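Local atomic coordinates of lysozyme (Enterobacteria phage P1, PDB entry 1XJT), a protein that cleaves the glycosidic bonds of host peptidoglycan once released from the inner membrane, so that the phage can lyse its host. Residues G26-N31 / D80-I85. Sequence-based numbering, arbitrary orientation.
Sequences GNVRTN and DWEKNI
The side-chain amide of Asn27 and the carboxylate of Glu82 are the flat groups that meet here, their planes turned 41° apart. Asn27 ND2 donates to Glu82 OE1 over 3.0 Å in a nearly straight bond (164°); the acceptor lies in the amide plane, whereas the donor approaches OE1 from above the carboxylate plane. A water accepts a hydrogen bond from Val28 N (2.9 Å) and donates one to Glu82 OE1 (2.6 Å), which thus accepts two. The carboxylate reaches the loop because its chain runs extended beyond CG, with CG anti to the backbone N (chi1 -165°). Next along the loop, Val28 CG1 touches both Glu82 CG (3.9 Å) and Ile85 CG2 (3.8 Å). The same Ile85 methyl receives Thr30 CG2 at 4.0 Å, while Ile85 CD1 lies over the centre of one face of the Trp81 ring, 3.7 Å above its plane. Polar contacts at exposed Asn27 thus give way to apolar ones at buried Thr30 and Ile85. In this phage lysozyme of glycosyl hydrolase family 24, the loop between helices 15-25 and 32-42 lies against helix 74-95, whose Glu89 accepts hydrogen bonds from Arg29 N and Thr30 N; Ile85 and Thr30 meet Leu35 of helix 32-42, and Thr30 reaches Phe106 on helix 103-116.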
# COMPACT_ATOMS: atom_id res chain seq x y z
N GLY A 26 -13.55 -0.05 12.21
CA GLY A 26 -14.22 -1.24 11.76
C GLY A 26 -14.56 -1.16 10.30
O GLY A 26 -15.38 -1.92 9.81
N ASN A 27 -13.90 -0.26 9.58
CA ASN A 27 -14.02 -0.21 8.14
C ASN A 27 -12.93 -0.94 7.39
O ASN A 27 -13.21 -1.71 6.51
CB ASN A 27 -14.11 1.24 7.69
CG ASN A 27 -15.35 1.92 8.20
OD1 ASN A 27 -16.44 1.39 8.10
ND2 ASN A 27 -15.19 3.11 8.81
N VAL A 28 -11.67 -0.73 7.74
CA VAL A 28 -10.62 -1.35 6.95
C VAL A 28 -10.46 -2.84 7.28
O VAL A 28 -10.58 -3.25 8.43
CB VAL A 28 -9.26 -0.59 7.08
CG1 VAL A 28 -9.42 0.90 6.74
CG2 VAL A 28 -8.65 -0.75 8.41
N ARG A 29 -10.25 -3.64 6.25
CA ARG A 29 -9.91 -5.05 6.43
C ARG A 29 -8.45 -5.27 6.72
O ARG A 29 -8.09 -6.21 7.44
CB ARG A 29 -10.32 -5.86 5.20
CG ARG A 29 -10.07 -7.34 5.31
CD ARG A 29 -10.61 -8.15 4.15
NE ARG A 29 -9.99 -9.47 4.19
CZ ARG A 29 -9.88 -10.33 3.18
NH1 ARG A 29 -10.34 -10.05 1.97
NH2 ARG A 29 -9.27 -11.50 3.39
N THR A 30 -7.56 -4.45 6.16
CA THR A 30 -6.18 -4.79 6.34
C THR A 30 -5.81 -4.89 7.81
O THR A 30 -6.32 -4.14 8.67
CB THR A 30 -5.14 -4.00 5.43
OG1 THR A 30 -4.43 -3.01 6.15
CG2 THR A 30 -5.76 -3.34 4.30
N ASN A 31 -4.99 -5.90 8.10
CA ASN A 31 -4.67 -6.27 9.46
C ASN A 31 -3.55 -5.43 10.04
O ASN A 31 -2.95 -4.60 9.36
CB ASN A 31 -4.34 -7.79 9.53
CG ASN A 31 -3.16 -8.22 8.65
OD1 ASN A 31 -2.33 -7.41 8.26
ND2 ASN A 31 -3.05 -9.54 8.40
N ASP A 80 -7.71 10.61 7.43
CA ASP A 80 -7.02 10.68 6.14
C ASP A 80 -6.44 9.32 5.76
O ASP A 80 -6.56 8.87 4.60
CB ASP A 80 -5.87 11.69 6.21
CG ASP A 80 -6.34 13.14 6.36
OD1 ASP A 80 -7.57 13.41 6.44
OD2 ASP A 80 -5.53 14.09 6.44
N TRP A 81 -5.78 8.67 6.72
CA TRP A 81 -5.10 7.41 6.43
C TRP A 81 -6.13 6.36 6.07
O TRP A 81 -5.97 5.66 5.07
CB TRP A 81 -4.28 6.93 7.62
CG TRP A 81 -3.27 5.86 7.32
CD1 TRP A 81 -2.62 5.64 6.14
CD2 TRP A 81 -2.75 4.89 8.25
NE1 TRP A 81 -1.74 4.59 6.27
CE2 TRP A 81 -1.81 4.11 7.56
CE3 TRP A 81 -3.00 4.60 9.60
CZ2 TRP A 81 -1.11 3.08 8.17
CZ3 TRP A 81 -2.31 3.57 10.19
CH2 TRP A 81 -1.38 2.82 9.48
N GLU A 82 -7.19 6.27 6.88
CA GLU A 82 -8.31 5.38 6.60
C GLU A 82 -8.78 5.56 5.16
O GLU A 82 -8.96 4.62 4.43
CB GLU A 82 -9.48 5.63 7.57
CG GLU A 82 -10.53 4.52 7.58
CD GLU A 82 -11.71 4.77 8.51
OE1 GLU A 82 -12.28 3.79 9.01
OE2 GLU A 82 -12.09 5.93 8.75
N LYS A 83 -9.03 6.79 4.77
CA LYS A 83 -9.60 7.03 3.45
C LYS A 83 -8.70 6.46 2.35
O LYS A 83 -9.17 5.82 1.40
CB LYS A 83 -9.79 8.52 3.25
CG LYS A 83 -10.49 8.91 1.94
CD LYS A 83 -10.62 10.45 1.83
CE LYS A 83 -11.63 10.94 0.72
NZ LYS A 83 -11.84 12.43 0.65
N ASN A 84 -7.40 6.68 2.50
CA ASN A 84 -6.44 6.22 1.52
C ASN A 84 -6.33 4.71 1.53
O ASN A 84 -6.23 4.09 0.47
CB ASN A 84 -5.09 6.90 1.74
CG ASN A 84 -5.12 8.35 1.34
OD1 ASN A 84 -5.66 8.69 0.29
ND2 ASN A 84 -4.57 9.21 2.20
N ILE A 85 -6.36 4.12 2.72
CA ILE A 85 -6.40 2.66 2.82
C ILE A 85 -7.62 2.05 2.11
O ILE A 85 -7.52 1.06 1.39
CB ILE A 85 -6.39 2.17 4.29
CG1 ILE A 85 -5.08 2.57 4.98
CG2 ILE A 85 -6.45 0.63 4.33
CD1 ILE A 85 -5.15 2.54 6.52
O HOH W 1 -11.43 1.42 9.68